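Local coordinates for protein long-chain-fatty-acid--CoA ligase FadD13 (Mycobacterium tuberculosis CDC1551, PDB 5ZRN) that belongs to the ANL clan of AMP-binding enzymes and holds 5'-O-{[(1R)-1-hydroxydodecyl]sulfamoyl}adenosine in its ligand pocket, at residues Y301-S306 against G376-G381; L70-A75 against T214-A219; L239-R244 against A265-P270. All coordinates share one frame; numbering follows the deposited sequence.

Contact 1: residues Y301-S306 against G376-G381; sequences YALTES and GWFRTG. With JSA (5'-O-{[(1R)-1-hydroxydodecyl]sulfamoyl}adenosine), chain C.
Thr380 OG1 is gripped twice, by hydrogen bonds to Val351 O and Asp382 N, while the hydroxyl of Tyr301 comes up against the same side chain, its OH 3.6 Å from Thr380 CB. The two segments match family signatures of the ANL enzymes: YALTES corresponds to the A5 motif and the RTG of GWFRTG, running into Asp382, to A7. Buried between them is a seam that illustrates how a ligand pocket is backed by a second shell. Tyr301 CG lies anti to the backbone N (chi1 158°), and this swings the ring along the ligand, whose adenine meets its edge: CD1 is 3.6 Å from JSA C5. The phenol oxygen at the far end bonds to Asp382 OD2, a carboxylate oxygen that JSA also uses, so one residue helps fix both ring and ligand.

Leu303 fills the next place, its side chain roughly perpendicular to that of Thr380, with CD2 3.7 Å from Thr380 CB. The same methyl lies in the plane of the Phe378 ring, at its edge, 3.9 Å from CE2. Behind the leucine, its backbone N donates a nearly straight bond (167°) to Ser306 OG, which reinforces the turn after the strand. Glu305 then crosses Phe378 with its aliphatic part, its carboxylate plane turned 49° from the ring; the acid end is engaged elsewhere, OE1 bonding to Tyr362 OH. The closest touch here is carbon on carbon, Glu305 CB to Phe378 CZ at 3.4 Å.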
# COMPACT_ATOMS: atom_id res chain seq x y z
N TYR A 301 3.17 -12.19 4.88
CA TYR A 301 1.76 -12.53 5.02
C TYR A 301 1.11 -11.34 5.71
O TYR A 301 1.57 -10.91 6.77
CB TYR A 301 1.58 -13.76 5.89
CG TYR A 301 0.21 -13.87 6.52
CD1 TYR A 301 -0.89 -14.32 5.79
CD2 TYR A 301 0.02 -13.56 7.87
CE1 TYR A 301 -2.14 -14.48 6.40
CE2 TYR A 301 -1.21 -13.71 8.48
CZ TYR A 301 -2.29 -14.17 7.75
OH TYR A 301 -3.51 -14.33 8.37
N ALA A 302 0.06 -10.82 5.10
CA ALA A 302 -0.64 -9.66 5.64
C ALA A 302 -2.04 -9.54 5.06
O ALA A 302 -2.42 -10.28 4.13
CB ALA A 302 0.16 -8.39 5.34
N LEU A 303 -2.79 -8.60 5.61
CA LEU A 303 -4.15 -8.33 5.17
C LEU A 303 -4.31 -6.83 5.05
O LEU A 303 -3.44 -6.08 5.48
CB LEU A 303 -5.16 -8.84 6.20
CG LEU A 303 -5.25 -10.32 6.52
CD1 LEU A 303 -4.00 -10.80 7.26
CD2 LEU A 303 -6.49 -10.54 7.38
N THR A 304 -5.43 -6.41 4.48
CA THR A 304 -5.72 -5.00 4.33
C THR A 304 -5.89 -4.44 5.74
O THR A 304 -5.43 -3.35 6.06
CB THR A 304 -7.01 -4.80 3.53
OG1 THR A 304 -6.83 -5.32 2.21
CG2 THR A 304 -7.37 -3.33 3.44
N GLU A 305 -6.55 -5.23 6.58
CA GLU A 305 -6.80 -4.87 7.96
C GLU A 305 -5.53 -4.64 8.78
O GLU A 305 -5.57 -3.93 9.78
CB GLU A 305 -7.64 -5.96 8.62
CG GLU A 305 -9.09 -6.04 8.15
CD GLU A 305 -9.30 -6.84 6.86
OE1 GLU A 305 -10.44 -7.32 6.66
OE2 GLU A 305 -8.35 -6.97 6.06
N SER A 306 -4.42 -5.24 8.36
CA SER A 306 -3.15 -5.07 9.08
C SER A 306 -2.25 -4.08 8.35
O SER A 306 -1.05 -4.01 8.60
CB SER A 306 -2.43 -6.41 9.25
OG SER A 306 -2.06 -6.96 8.00
N GLY A 376 -8.50 -7.06 22.18
CA GLY A 376 -7.32 -6.48 21.56
C GLY A 376 -6.75 -7.23 20.37
O GLY A 376 -5.92 -6.69 19.64
N TRP A 377 -7.18 -8.48 20.17
CA TRP A 377 -6.67 -9.28 19.06
C TRP A 377 -7.61 -9.30 17.86
O TRP A 377 -8.81 -9.52 18.00
CB TRP A 377 -6.42 -10.73 19.50
CG TRP A 377 -5.27 -10.93 20.47
CD1 TRP A 377 -5.31 -10.83 21.83
CD2 TRP A 377 -3.93 -11.31 20.14
NE1 TRP A 377 -4.08 -11.13 22.37
CE2 TRP A 377 -3.22 -11.43 21.35
CE3 TRP A 377 -3.26 -11.56 18.93
CZ2 TRP A 377 -1.86 -11.78 21.39
CZ3 TRP A 377 -1.92 -11.92 18.97
CH2 TRP A 377 -1.23 -12.03 20.19
N PHE A 378 -7.03 -9.08 16.68
CA PHE A 378 -7.80 -9.08 15.44
C PHE A 378 -7.83 -10.46 14.81
O PHE A 378 -6.78 -11.05 14.53
CB PHE A 378 -7.18 -8.12 14.43
CG PHE A 378 -7.77 -8.24 13.05
CD1 PHE A 378 -8.95 -7.58 12.73
CD2 PHE A 378 -7.15 -9.02 12.09
CE1 PHE A 378 -9.50 -7.69 11.46
CE2 PHE A 378 -7.69 -9.14 10.82
CZ PHE A 378 -8.86 -8.47 10.51
N ARG A 379 -9.03 -10.97 14.58
CA ARG A 379 -9.21 -12.29 13.98
C ARG A 379 -9.15 -12.17 12.46
O ARG A 379 -10.02 -11.56 11.84
CB ARG A 379 -10.54 -12.86 14.44
CG ARG A 379 -10.63 -12.94 15.96
CD ARG A 379 -12.01 -13.33 16.43
NE ARG A 379 -12.49 -14.54 15.77
CZ ARG A 379 -13.64 -15.14 16.06
NH1 ARG A 379 -14.44 -14.63 17.00
NH2 ARG A 379 -14.01 -16.23 15.40
N THR A 380 -8.12 -12.75 11.86
CA THR A 380 -7.92 -12.69 10.42
C THR A 380 -8.88 -13.53 9.60
O THR A 380 -9.08 -13.27 8.41
CB THR A 380 -6.51 -13.15 10.04
OG1 THR A 380 -6.40 -14.55 10.29
CG2 THR A 380 -5.47 -12.40 10.85
N GLY A 381 -9.46 -14.55 10.23
CA GLY A 381 -10.36 -15.43 9.52
C GLY A 381 -9.57 -16.51 8.80
O GLY A 381 -10.14 -17.30 8.05
C4 JSA C . -1.74 -15.22 2.16
C5 JSA C . -0.46 -14.68 2.20
C6 JSA C . 0.62 -15.55 2.23
N9 JSA C . -2.59 -14.20 2.11
C2 JSA C . -0.83 -17.35 2.18
C12 JSA C . 7.11 -6.17 7.00
C11 JSA C . 6.86 -6.47 5.53
C10 JSA C . 5.54 -7.22 5.34
C9' JSA C . 5.27 -7.53 3.87
C8' JSA C . 3.91 -8.20 3.71
C7' JSA C . 3.55 -8.45 2.24
C6' JSA C . 2.12 -8.98 2.13
C5' JSA C . 1.71 -9.24 0.68
C4' JSA C . 0.26 -9.70 0.61
C3' JSA C . -0.68 -8.61 1.13
C2' JSA C . -2.10 -9.14 1.35
C1' JSA C . -3.00 -8.02 1.89
O1 JSA C . -3.25 -7.09 0.83
N8 JSA C . -4.27 -8.56 2.39
S1 JSA C . -5.26 -9.04 1.19
O2P JSA C . -4.53 -8.98 -0.12
O1P JSA C . -6.46 -8.14 1.14
O5' JSA C . -5.67 -10.38 1.44
C5A JSA C . -5.35 -11.00 2.69
C4A JSA C . -5.41 -12.52 2.60
O4' JSA C . -4.55 -13.03 1.56
C3A JSA C . -4.89 -13.18 3.88
O3' JSA C . -5.93 -13.17 4.86
C2A JSA C . -4.72 -14.59 3.34
O2' JSA C . -6.00 -15.20 3.15
C1A JSA C . -4.06 -14.31 1.99
C8 JSA C . -1.89 -13.07 2.14
N7 JSA C . -0.59 -13.35 2.19
N3 JSA C . -1.89 -16.55 2.15
N1 JSA C . 0.40 -16.87 2.22
N6 JSA C . 1.87 -15.08 2.26

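Contact 2: residues L70-A75 against T214-A219; sequences LFYGAA and TVIFSA
Phe71 sends its ring tip into the second helix, CZ standing 3.4 Å from Val215 CG2, and so begins a contact between two beta-alpha-beta crossover helices. Helix 65-77 connects strands 56-60 and 80-83 of the parallel sheet, and helix 209-221 connects strands 199-202 and 224-227 of the large mixed sheet; the pair therefore helps to join the two layered halves of the AMP-binding domain. The axes of the two short helical segments approach to 12.3 Å and cross at -69°, a spacing bridged by aromatic side chains.

Phe71 takes the torsion that sets CG between its own N and carbonyl carbon (chi1 84°), which carries the ring out across the gap. Val215 CG2 lies in the ring plane, at the edge, whereas the Ile216 side chain meets the same tip aslant, CG1 3.8 Å from CZ. Phe160 adds an edge-to-face partner from outside the pair.

Tyr72, one residue on, leans beside it. Phe71 CE1 sits 3.7 Å above the Tyr72 ring, over its centre, which probably limits the turning of the Tyr72 ring. Tyr72 OH reaches the helix surface, 3.3 Å from Ala219 CB, a close touch of oxygen on methyl. A water bound to Tyr72 OH at 2.8 Å also donates to Val215 O, a carbonyl that already accepts from Ala219 N within the helix. Met35, Ala39 and Leu8 pack on the tyrosine from neighbouring helices.

The chemistry is thus mostly hydrocarbon contact, with one buried phenol kept compatible with it by a water that links its hydroxyl to a helix carbonyl.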
# COMPACT_ATOMS: atom_id res chain seq x y z
N LEU A 70 -1.48 13.52 -3.84
CA LEU A 70 -2.85 13.83 -3.47
C LEU A 70 -3.16 13.25 -2.09
O LEU A 70 -3.77 13.92 -1.26
CB LEU A 70 -3.83 13.30 -4.51
CG LEU A 70 -4.04 14.25 -5.69
CD1 LEU A 70 -4.67 13.52 -6.87
CD2 LEU A 70 -4.92 15.40 -5.23
N PHE A 71 -2.75 12.01 -1.81
CA PHE A 71 -3.05 11.49 -0.49
C PHE A 71 -2.13 12.12 0.56
O PHE A 71 -2.57 12.37 1.68
CB PHE A 71 -3.03 9.94 -0.47
CG PHE A 71 -1.68 9.33 -0.30
CD1 PHE A 71 -0.97 9.48 0.89
CD2 PHE A 71 -1.13 8.55 -1.31
CE1 PHE A 71 0.26 8.87 1.07
CE2 PHE A 71 0.11 7.92 -1.14
CZ PHE A 71 0.81 8.08 0.05
N TYR A 72 -0.89 12.43 0.19
CA TYR A 72 0.02 13.08 1.14
C TYR A 72 -0.58 14.44 1.46
O TYR A 72 -0.59 14.88 2.60
CB TYR A 72 1.43 13.28 0.54
CG TYR A 72 2.39 12.13 0.77
CD1 TYR A 72 2.66 11.67 2.06
CD2 TYR A 72 3.04 11.51 -0.29
CE1 TYR A 72 3.56 10.62 2.28
CE2 TYR A 72 3.94 10.47 -0.09
CZ TYR A 72 4.20 10.02 1.20
OH TYR A 72 5.08 8.98 1.41
N GLY A 73 -1.09 15.10 0.43
CA GLY A 73 -1.72 16.39 0.64
C GLY A 73 -2.96 16.20 1.49
O GLY A 73 -3.24 16.99 2.39
N ALA A 74 -3.72 15.13 1.22
CA ALA A 74 -4.91 14.86 2.00
C ALA A 74 -4.50 14.68 3.45
O ALA A 74 -5.17 15.17 4.37
CB ALA A 74 -5.59 13.62 1.49
N ALA A 75 -3.40 13.96 3.65
CA ALA A 75 -2.86 13.68 4.97
C ALA A 75 -2.57 14.97 5.74
O ALA A 75 -2.87 15.06 6.94
CB ALA A 75 -1.59 12.82 4.85
N THR A 214 4.14 0.94 0.89
CA THR A 214 5.47 1.02 0.29
C THR A 214 5.92 2.45 -0.01
O THR A 214 7.06 2.81 0.29
CB THR A 214 5.56 0.15 -0.99
OG1 THR A 214 5.40 -1.23 -0.63
CG2 THR A 214 6.91 0.32 -1.67
N VAL A 215 5.04 3.27 -0.58
CA VAL A 215 5.42 4.64 -0.88
C VAL A 215 5.64 5.43 0.41
O VAL A 215 6.51 6.30 0.49
CB VAL A 215 4.34 5.39 -1.75
CG1 VAL A 215 3.93 4.55 -2.93
CG2 VAL A 215 3.15 5.76 -0.90
N ILE A 216 4.85 5.10 1.43
CA ILE A 216 4.95 5.80 2.70
C ILE A 216 6.22 5.38 3.44
O ILE A 216 6.99 6.22 3.90
CB ILE A 216 3.69 5.52 3.57
CG1 ILE A 216 2.46 6.14 2.88
CG2 ILE A 216 3.85 6.12 4.96
CD1 ILE A 216 1.15 5.73 3.48
N PHE A 217 6.46 4.08 3.52
CA PHE A 217 7.65 3.58 4.18
C PHE A 217 8.92 4.04 3.45
O PHE A 217 9.97 4.22 4.08
CB PHE A 217 7.53 2.05 4.31
CG PHE A 217 8.69 1.27 3.76
CD1 PHE A 217 8.86 1.12 2.39
CD2 PHE A 217 9.56 0.61 4.62
CE1 PHE A 217 9.88 0.31 1.88
CE2 PHE A 217 10.58 -0.20 4.12
CZ PHE A 217 10.74 -0.35 2.75
N SER A 218 8.81 4.28 2.14
CA SER A 218 9.95 4.76 1.35
C SER A 218 10.30 6.19 1.73
O SER A 218 11.48 6.56 1.78
CB SER A 218 9.63 4.69 -0.16
OG SER A 218 9.50 3.35 -0.60
N ALA A 219 9.28 7.01 2.00
CA ALA A 219 9.50 8.39 2.39
C ALA A 219 10.09 8.42 3.80
O ALA A 219 10.92 9.27 4.13
CB ALA A 219 8.19 9.16 2.37
O HOH W 1 6.78 8.49 -0.76

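Contact 3: residues L239-R244 against A265-P270; sequences LIVEER and AELDAP
The side chains of Val241 and Leu267 run antiparallel, each passing alongside the other, the valine at the end of helix 236-242 and the leucine on the loop that leads from helix 262-265 to strand 274-278. They meet by single methyls: Val241 CG1 lies 3.9 Å from Leu267 CD2. The leucine extends with CG anti to its backbone N (chi1 -180°), which lays its branched end alongside the valine although its CB does not point straight at the helix.

Ala269 approaches differently. Its CB is directed at the helix and comes 3.8 Å from the same Val241 CG1, so this one methyl serves both loop residues. The short alanine side chain lets the backbones draw near, with the CA atoms of Val241 and Ala269 5.2 Å apart. Ile240 CG2 touches Ala269 CB more loosely, at 4.2 Å; this buried isoleucine also packs on Leu201 of strand 199-202 and on Phe272.

The helix stops here in a Schellman motif, with Arg244 at positive phi (47°) as the C-prime residue, its N bonded to Val241 O at 3.2 Å, together with Val245 N to Ile240 O. Beyond that turn, the Arg244 side chain forms a salt bridge with Asp271, just after the loop segment. Within the domain, the pair brings together the lead-ins to strands 247-249 and 274-278, which are parallel neighbours in the mixed sheet.

No hydrogen bond runs directly between the two segments; at this surface site they meet through methyl groups, and the contact therefore depends on complementary shape and on shielding a few carbons from solvent.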
# COMPACT_ATOMS: atom_id res chain seq x y z
N LEU A 239 14.80 -1.84 -16.64
CA LEU A 239 14.47 -0.78 -15.69
C LEU A 239 15.27 -1.04 -14.42
O LEU A 239 15.86 -0.12 -13.84
CB LEU A 239 12.97 -0.81 -15.39
CG LEU A 239 12.40 0.14 -14.33
CD1 LEU A 239 12.55 1.60 -14.79
CD2 LEU A 239 10.92 -0.19 -14.10
N ILE A 240 15.31 -2.30 -14.01
CA ILE A 240 16.04 -2.68 -12.81
C ILE A 240 17.53 -2.35 -12.92
O ILE A 240 18.15 -1.93 -11.94
CB ILE A 240 15.86 -4.19 -12.52
CG1 ILE A 240 14.45 -4.44 -11.98
CG2 ILE A 240 16.91 -4.68 -11.52
CD1 ILE A 240 14.19 -5.85 -11.52
N VAL A 241 18.10 -2.53 -14.11
CA VAL A 241 19.52 -2.24 -14.28
C VAL A 241 19.79 -0.76 -14.58
O VAL A 241 20.69 -0.17 -14.00
CB VAL A 241 20.14 -3.12 -15.39
CG1 VAL A 241 19.79 -4.57 -15.16
CG2 VAL A 241 19.66 -2.66 -16.76
N GLU A 242 19.02 -0.17 -15.49
CA GLU A 242 19.22 1.23 -15.85
C GLU A 242 18.96 2.17 -14.68
O GLU A 242 19.62 3.21 -14.56
CB GLU A 242 18.32 1.63 -17.02
CG GLU A 242 18.75 1.05 -18.36
CD GLU A 242 20.17 1.41 -18.72
OE1 GLU A 242 20.48 2.63 -18.78
OE2 GLU A 242 20.98 0.49 -18.95
N GLU A 243 18.01 1.82 -13.83
CA GLU A 243 17.69 2.66 -12.68
C GLU A 243 18.37 2.20 -11.40
O GLU A 243 18.09 2.71 -10.31
CB GLU A 243 16.17 2.73 -12.49
CG GLU A 243 15.50 3.70 -13.44
CD GLU A 243 16.19 5.06 -13.46
OE1 GLU A 243 16.56 5.56 -12.38
OE2 GLU A 243 16.36 5.63 -14.56
N ARG A 244 19.27 1.24 -11.54
CA ARG A 244 20.02 0.72 -10.41
C ARG A 244 19.13 0.42 -9.20
O ARG A 244 19.35 0.94 -8.11
CB ARG A 244 21.09 1.73 -10.00
CG ARG A 244 22.02 2.09 -11.14
CD ARG A 244 23.44 1.90 -10.69
NE ARG A 244 24.09 3.14 -10.30
CZ ARG A 244 25.11 3.21 -9.45
NH1 ARG A 244 25.59 2.11 -8.89
NH2 ARG A 244 25.67 4.38 -9.20
N ALA A 265 18.31 -14.56 -18.65
CA ALA A 265 19.44 -15.44 -18.94
C ALA A 265 20.77 -14.91 -18.42
O ALA A 265 21.43 -15.57 -17.62
CB ALA A 265 19.53 -15.68 -20.45
N GLU A 266 21.17 -13.73 -18.88
CA GLU A 266 22.43 -13.15 -18.43
C GLU A 266 22.21 -11.77 -17.83
O GLU A 266 22.65 -10.76 -18.38
CB GLU A 266 23.42 -13.08 -19.60
CG GLU A 266 22.89 -12.39 -20.83
CD GLU A 266 23.87 -12.44 -21.99
OE1 GLU A 266 24.19 -13.56 -22.45
OE2 GLU A 266 24.32 -11.36 -22.43
N LEU A 267 21.51 -11.74 -16.70
CA LEU A 267 21.20 -10.50 -15.99
C LEU A 267 22.42 -10.08 -15.18
O LEU A 267 23.06 -10.91 -14.53
CB LEU A 267 19.99 -10.74 -15.07
CG LEU A 267 19.41 -9.63 -14.18
CD1 LEU A 267 20.34 -9.34 -13.03
CD2 LEU A 267 19.16 -8.37 -15.01
N ASP A 268 22.74 -8.79 -15.21
CA ASP A 268 23.87 -8.27 -14.47
C ASP A 268 23.51 -6.95 -13.81
O ASP A 268 23.84 -5.88 -14.31
CB ASP A 268 25.07 -8.08 -15.41
CG ASP A 268 26.36 -7.76 -14.66
OD1 ASP A 268 26.83 -8.61 -13.87
OD2 ASP A 268 26.91 -6.65 -14.86
N ALA A 269 22.82 -7.04 -12.67
CA ALA A 269 22.41 -5.86 -11.91
C ALA A 269 23.05 -5.92 -10.52
O ALA A 269 22.45 -6.42 -9.57
CB ALA A 269 20.89 -5.83 -11.79
N PRO A 270 24.29 -5.41 -10.40
CA PRO A 270 25.07 -5.38 -9.16
C PRO A 270 24.32 -4.84 -7.95
O PRO A 270 24.43 -5.38 -6.85
CB PRO A 270 26.26 -4.49 -9.51
CG PRO A 270 26.40 -4.66 -10.99
CD PRO A 270 24.97 -4.64 -11.45

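The three contacts sit at different depths of one chain. Contact 1 alone includes ligand-pocket residues, Tyr301 to Thr304, and joins the end of the mixed sheet's strand 296-302 and the turn after it to strand 377-380 of the antiparallel sheet. Contact 2 is nearest the chain's centre, about 10 Å from it, and ties the parallel sheet's helices to those of the mixed sheet; the side chain of Ile216 is about 13 Å from the bound JSA. Contact 3 is at the surface, on the opposite side of the chain's centre from contact 1, their centres about 36 Å apart. None touches another: the nearest atoms of contacts 1 and 2 are about 11 Å apart.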